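Local coordinates for protein toll-like receptor 13 (Mus musculus, PDB 4Z0C) that recognises bacterial 23S rRNA through its leucine-rich repeat ectodomain, the part present here, and as an innate immune receptor signals through MYD88 and TRAF6, at residues L453-N458 / N466-L471; L499-G504 / P519-L524. All coordinates share one frame; numbering follows the deposited sequence.

Contact 1. Residues L453-N458 / N466-L471; sequences LILSHN and NSFSGL. With nucleotides of chain C.
Leu453 and Leu455 reach inward from the strand side of one leucine-rich repeat, LRR 18, and meet Phe468 and Leu471 coming from the turns on its convex side, closing the hydrophobic core of that solenoid coil. The packing is wholly apolar and buried. CE1 of Phe468 serves both leucines: Leu453 CD2 lies 4.1 Å from it and Leu455 CD1 sits at the same ring edge, close to the ring plane. Leu453 carries its CG anti to the backbone N (chi1 171°), which sends CD2 across the Phe468 side chain at about a right angle and lets the same methyl touch Leu471 CD1 at 4.2 Å. Leu455 and Phe468 instead run toward each other from opposite directions. On the convex side two overlapping turns, type I over Asn466-Ser469 and type II over Phe468-Leu471, share Phe468 and Ser469 and present both apolar groups inward.

On the strand side, the amide of Asn458 turns back so that ND2 donates to Leu455 O at 2.7 Å, from well above the carbonyl plane; its OD1 takes Ile436 N of the preceding coil. On the concave face the RNA is read by hydrogen bonds: Ser456 OG donates to O6 of guanosine G3 of chain C at 2.7 Å, and His457 NE2 donates to N7 of the same base at 2.9 Å, with the acceptor in the imidazole plane and an N-H...N angle of 163°.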
loop_
_atom_site.group_PDB
_atom_site.type_symbol
_atom_site.label_atom_id
_atom_site.label_comp_id
_atom_site.label_asym_id
_atom_site.label_seq_id
_atom_site.Cartn_x
_atom_site.Cartn_y
_atom_site.Cartn_z
ATOM N N LEU A 453 -19.221 8.623 7.286
ATOM C CA LEU A 453 -18.356 9.311 6.331
ATOM C C LEU A 453 -17.243 8.389 5.856
ATOM O O LEU A 453 -16.454 7.874 6.663
ATOM C CB LEU A 453 -17.748 10.581 6.957
ATOM C CG LEU A 453 -16.637 11.311 6.168
ATOM C CD1 LEU A 453 -17.103 11.682 4.763
ATOM C CD2 LEU A 453 -16.149 12.585 6.887
ATOM N N ILE A 454 -17.156 8.205 4.549
ATOM C CA ILE A 454 -16.093 7.399 3.955
ATOM C C ILE A 454 -15.053 8.236 3.184
ATOM O O ILE A 454 -15.386 8.898 2.212
ATOM C CB ILE A 454 -16.689 6.362 3.018
ATOM C CG1 ILE A 454 -17.686 5.478 3.794
ATOM C CG2 ILE A 454 -15.582 5.563 2.365
ATOM C CD1 ILE A 454 -18.495 4.543 2.910
ATOM N N LEU A 455 -13.794 8.210 3.626
ATOM C CA LEU A 455 -12.722 8.951 2.951
ATOM C C LEU A 455 -11.612 8.010 2.546
ATOM O O LEU A 455 -10.487 8.425 2.318
ATOM C CB LEU A 455 -12.143 10.036 3.844
ATOM C CG LEU A 455 -13.065 11.229 4.008
ATOM C CD1 LEU A 455 -12.658 12.013 5.237
ATOM C CD2 LEU A 455 -13.023 12.080 2.755
ATOM N N SER A 456 -11.936 6.730 2.474
ATOM C CA SER A 456 -10.921 5.727 2.228
ATOM C C SER A 456 -10.383 5.751 0.804
ATOM O O SER A 456 -11.056 6.205 -0.118
ATOM C CB SER A 456 -11.449 4.345 2.594
ATOM O OG SER A 456 -12.547 4.016 1.778
ATOM N N HIS A 457 -9.153 5.266 0.643
ATOM C CA HIS A 457 -8.526 5.127 -0.666
ATOM C C HIS A 457 -8.377 6.462 -1.388
ATOM O O HIS A 457 -8.500 6.550 -2.614
ATOM C CB HIS A 457 -9.326 4.165 -1.542
ATOM C CG HIS A 457 -9.297 2.746 -1.083
ATOM N ND1 HIS A 457 -8.237 1.905 -1.341
ATOM C CD2 HIS A 457 -10.219 2.004 -0.423
ATOM C CE1 HIS A 457 -8.503 0.705 -0.854
ATOM N NE2 HIS A 457 -9.705 0.738 -0.305
ATOM N N ASN A 458 -8.146 7.505 -0.617
ATOM C CA ASN A 458 -7.716 8.772 -1.186
ATOM C C ASN A 458 -6.203 8.862 -1.072
ATOM O O ASN A 458 -5.526 7.833 -0.967
ATOM C CB ASN A 458 -8.402 9.912 -0.466
ATOM C CG ASN A 458 -9.833 10.047 -0.899
ATOM O OD1 ASN A 458 -10.103 10.544 -1.992
ATOM N ND2 ASN A 458 -10.763 9.557 -0.079
ATOM N N ASN A 466 -9.681 20.823 13.099
ATOM C CA ASN A 466 -11.102 21.094 12.860
ATOM C C ASN A 466 -11.604 20.693 11.460
ATOM O O ASN A 466 -12.575 21.263 10.956
ATOM C CB ASN A 466 -11.435 22.566 13.151
ATOM C CG ASN A 466 -11.091 22.975 14.572
ATOM O OD1 ASN A 466 -11.264 22.201 15.514
ATOM N ND2 ASN A 466 -10.580 24.193 14.730
ATOM N N SER A 467 -10.932 19.727 10.835
ATOM C CA SER A 467 -11.398 19.159 9.569
ATOM C C SER A 467 -12.801 18.585 9.720
ATOM O O SER A 467 -13.608 18.651 8.801
ATOM C CB SER A 467 -10.465 18.039 9.111
ATOM O OG SER A 467 -9.349 18.549 8.417
ATOM N N PHE A 468 -13.077 18.037 10.900
ATOM C CA PHE A 468 -14.313 17.330 11.178
ATOM C C PHE A 468 -15.236 18.065 12.149
ATOM O O PHE A 468 -16.087 17.439 12.783
ATOM C CB PHE A 468 -14.009 15.933 11.733
ATOM C CG PHE A 468 -13.111 15.109 10.858
ATOM C CD1 PHE A 468 -13.576 14.582 9.666
ATOM C CD2 PHE A 468 -11.796 14.869 11.227
ATOM C CE1 PHE A 468 -12.762 13.819 8.867
ATOM C CE2 PHE A 468 -10.961 14.116 10.427
ATOM C CZ PHE A 468 -11.441 13.585 9.245
ATOM N N SER A 469 -15.078 19.377 12.287
ATOM C CA SER A 469 -16.027 20.133 13.112
ATOM C C SER A 469 -17.458 20.101 12.514
ATOM O O SER A 469 -17.650 19.971 11.297
ATOM C CB SER A 469 -15.555 21.575 13.322
ATOM O OG SER A 469 -15.743 22.349 12.159
ATOM N N GLY A 470 -18.459 20.176 13.382
ATOM C CA GLY A 470 -19.838 20.137 12.945
ATOM C C GLY A 470 -20.403 18.732 12.788
ATOM O O GLY A 470 -21.609 18.555 12.623
ATOM N N LEU A 471 -19.538 17.727 12.832
ATOM C CA LEU A 471 -19.981 16.353 12.652
ATOM C C LEU A 471 -20.346 15.735 14.000
ATOM O O LEU A 471 -19.870 14.663 14.362
ATOM C CB LEU A 471 -18.914 15.529 11.942
ATOM C CG LEU A 471 -18.680 15.966 10.498
ATOM C CD1 LEU A 471 -17.588 15.148 9.821
ATOM C CD2 LEU A 471 -19.981 15.897 9.694
ATOM P P G C 3 -7.654 -6.485 0.420
ATOM O OP1 G C 3 -6.645 -5.634 -0.223
ATOM O OP2 G C 3 -7.214 -7.788 0.972
ATOM O "O5'" G C 3 -8.327 -5.607 1.567
ATOM C "C5'" G C 3 -7.830 -5.751 2.902
ATOM C "C4'" G C 3 -8.893 -5.596 3.965
ATOM O "O4'" G C 3 -9.313 -4.212 4.039
ATOM C "C3'" G C 3 -10.172 -6.418 3.771
ATOM O "O3'" G C 3 -10.726 -6.719 5.050
ATOM C "C2'" G C 3 -11.096 -5.416 3.094
ATOM O "O2'" G C 3 -12.458 -5.699 3.290
ATOM C "C1'" G C 3 -10.699 -4.118 3.800
ATOM N N9 G C 3 -10.915 -2.891 3.044
ATOM C C8 G C 3 -10.405 -2.572 1.810
ATOM N N7 G C 3 -10.749 -1.377 1.424
ATOM C C5 G C 3 -11.516 -0.871 2.466
ATOM C C6 G C 3 -12.164 0.383 2.621
ATOM O O6 G C 3 -12.224 1.337 1.848
ATOM N N1 G C 3 -12.822 0.476 3.833
ATOM C C2 G C 3 -12.866 -0.518 4.780
ATOM N N2 G C 3 -13.567 -0.223 5.881
ATOM N N3 G C 3 -12.273 -1.692 4.651
ATOM C C4 G C 3 -11.620 -1.797 3.479
#

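Contact 2. Residues L499-G504 / P519-L524; sequences LILKLG and PPFIKL
Leu501 CD2 sits in the corner formed by two side chains of the 519-524 segment, 3.7 Å from Leu524 CD1 and 3.9 Å from Phe521 CE1. A chi1 of 174°, with CG trans to the backbone N, directs this branch from strand 500-502 into the coil, where it crosses both partners at roughly right angles. The methyl meets the phenylalanine ring obliquely. Leu503 and Phe521 point at each other from opposite directions, Leu503 CD1 resting 4.0 Å from Phe521 CE1 at the edge, near the ring plane. These four buried residues span the interior of a leucine-rich repeat coil, from the strand on the concave side to the turns on the convex side.

The next shell holds the ring in position. Pro520 lays CG 3.8 Å above one face of Phe521, offset toward the rim, and Phe546 from further along the chain makes an edge-to-face contact with it. Two type I turns, Pro519-Ile522 and Phe521-Leu524, shape the convex segment; the second is closed by Leu524 N donating to Phe521 O at 3.2 Å, which brings both inward-facing side chains onto Leu501. On the strand side Leu501 packs on Leu477 of the neighbouring coil, while the carbonyl O of Leu503 accepts from the amides of Asn506 and Gln535. Lys502, on the RNA-facing side of the strand, packs on a guanine base.

No hydrogen bond joins the two segments, so their cohesion rests on shape fit and the burial of hydrocarbon.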
loop_
_atom_site.group_PDB
_atom_site.type_symbol
_atom_site.label_atom_id
_atom_site.label_comp_id
_atom_site.label_asym_id
_atom_site.label_seq_id
_atom_site.Cartn_x
_atom_site.Cartn_y
_atom_site.Cartn_z
ATOM N N LEU A 499 -18.546 6.252 17.005
ATOM C CA LEU A 499 -18.538 4.864 17.493
ATOM C C LEU A 499 -17.437 4.027 16.868
ATOM O O LEU A 499 -16.872 3.145 17.510
ATOM C CB LEU A 499 -19.874 4.181 17.212
ATOM C CG LEU A 499 -21.058 4.748 17.991
ATOM C CD1 LEU A 499 -22.346 3.972 17.685
ATOM C CD2 LEU A 499 -20.752 4.757 19.475
ATOM N N ILE A 500 -17.167 4.290 15.597
ATOM C CA ILE A 500 -16.255 3.476 14.808
ATOM C C ILE A 500 -15.274 4.385 14.103
ATOM O O ILE A 500 -15.677 5.326 13.423
ATOM C CB ILE A 500 -17.011 2.683 13.726
ATOM C CG1 ILE A 500 -18.047 1.753 14.358
ATOM C CG2 ILE A 500 -16.044 1.892 12.879
ATOM C CD1 ILE A 500 -18.989 1.107 13.323
ATOM N N LEU A 501 -13.988 4.119 14.284
ATOM C CA LEU A 501 -12.937 4.862 13.602
ATOM C C LEU A 501 -11.953 3.895 12.951
ATOM O O LEU A 501 -11.330 3.082 13.622
ATOM C CB LEU A 501 -12.227 5.807 14.566
ATOM C CG LEU A 501 -11.002 6.550 14.022
ATOM C CD1 LEU A 501 -11.380 7.486 12.880
ATOM C CD2 LEU A 501 -10.291 7.332 15.145
ATOM N N LYS A 502 -11.823 3.995 11.633
ATOM C CA LYS A 502 -11.009 3.066 10.860
ATOM C C LYS A 502 -9.790 3.752 10.238
ATOM O O LYS A 502 -9.923 4.567 9.337
ATOM C CB LYS A 502 -11.862 2.453 9.768
ATOM C CG LYS A 502 -13.115 1.735 10.302
ATOM C CD LYS A 502 -13.887 1.117 9.178
ATOM C CE LYS A 502 -15.064 0.329 9.709
ATOM N NZ LYS A 502 -15.802 -0.360 8.611
ATOM N N LEU A 503 -8.605 3.399 10.714
ATOM C CA LEU A 503 -7.385 4.085 10.310
ATOM C C LEU A 503 -6.342 3.102 9.805
ATOM O O LEU A 503 -5.157 3.401 9.788
ATOM C CB LEU A 503 -6.819 4.865 11.484
ATOM C CG LEU A 503 -7.507 6.174 11.869
ATOM C CD1 LEU A 503 -6.932 6.664 13.201
ATOM C CD2 LEU A 503 -7.329 7.227 10.806
ATOM N N GLY A 504 -6.779 1.910 9.438
ATOM C CA GLY A 504 -5.852 0.883 9.003
ATOM C C GLY A 504 -5.206 1.249 7.687
ATOM O O GLY A 504 -5.728 2.074 6.961
ATOM N N PRO A 519 -2.633 13.030 23.229
ATOM C CA PRO A 519 -3.102 11.707 22.815
ATOM C C PRO A 519 -4.194 11.949 21.799
ATOM O O PRO A 519 -5.091 12.755 22.054
ATOM C CB PRO A 519 -3.708 11.131 24.088
ATOM C CG PRO A 519 -3.127 11.917 25.193
ATOM C CD PRO A 519 -2.891 13.290 24.650
ATOM N N PRO A 520 -4.100 11.285 20.643
ATOM C CA PRO A 520 -4.961 11.571 19.489
ATOM C C PRO A 520 -6.431 11.174 19.652
ATOM O O PRO A 520 -7.299 11.805 19.055
ATOM C CB PRO A 520 -4.311 10.759 18.372
ATOM C CG PRO A 520 -3.559 9.670 19.073
ATOM C CD PRO A 520 -3.097 10.242 20.365
ATOM N N PHE A 521 -6.711 10.184 20.488
ATOM C CA PHE A 521 -8.072 9.670 20.645
ATOM C C PHE A 521 -8.718 10.173 21.930
ATOM O O PHE A 521 -9.738 9.653 22.380
ATOM C CB PHE A 521 -8.039 8.145 20.609
ATOM C CG PHE A 521 -7.252 7.602 19.455
ATOM C CD1 PHE A 521 -7.593 7.943 18.149
ATOM C CD2 PHE A 521 -6.148 6.794 19.668
ATOM C CE1 PHE A 521 -6.865 7.452 17.072
ATOM C CE2 PHE A 521 -5.408 6.303 18.598
ATOM C CZ PHE A 521 -5.773 6.619 17.301
ATOM N N ILE A 522 -8.113 11.192 22.522
ATOM C CA ILE A 522 -8.531 11.660 23.839
ATOM C C ILE A 522 -9.979 12.189 23.901
ATOM O O ILE A 522 -10.637 12.076 24.932
ATOM C CB ILE A 522 -7.520 12.709 24.396
ATOM C CG1 ILE A 522 -7.721 12.915 25.894
ATOM C CG2 ILE A 522 -7.626 14.025 23.650
ATOM C CD1 ILE A 522 -7.587 11.654 26.671
ATOM N N LYS A 523 -10.495 12.713 22.798
ATOM C CA LYS A 523 -11.859 13.250 22.807
ATOM C C LYS A 523 -12.935 12.257 22.340
ATOM O O LYS A 523 -14.130 12.536 22.434
ATOM C CB LYS A 523 -11.947 14.551 21.999
ATOM C CG LYS A 523 -12.025 15.840 22.837
ATOM C CD LYS A 523 -11.029 15.869 24.004
ATOM C CE LYS A 523 -11.679 15.525 25.350
ATOM N NZ LYS A 523 -12.648 16.557 25.814
ATOM N N LEU A 524 -12.514 11.096 21.852
ATOM C CA LEU A 524 -13.456 10.121 21.332
ATOM C C LEU A 524 -14.064 9.273 22.453
ATOM O O LEU A 524 -13.772 8.082 22.577
ATOM C CB LEU A 524 -12.767 9.242 20.299
ATOM C CG LEU A 524 -12.163 10.015 19.131
ATOM C CD1 LEU A 524 -11.434 9.060 18.194
ATOM C CD2 LEU A 524 -13.214 10.832 18.385
#

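How the contacts relate
Both contacts are core packing of the same solenoid, about 12 Å apart between centres and without direct touch; strand 476-478 lies between their strands and packs against both. Each uses two leucines from the concave strand side against a phenylalanine and a leucine from the convex turns, with matching torsions in the strand leucines, as repeats of one design would have. They differ in detail: contact 2 closes more tightly around its first leucine and spans a longer loop, with a proline over the ring where contact 1 has a serine. Toward the RNA, contact 1 makes specific hydrogen bonds to a guanine, whereas beside contact 2 a lysine packs on a base.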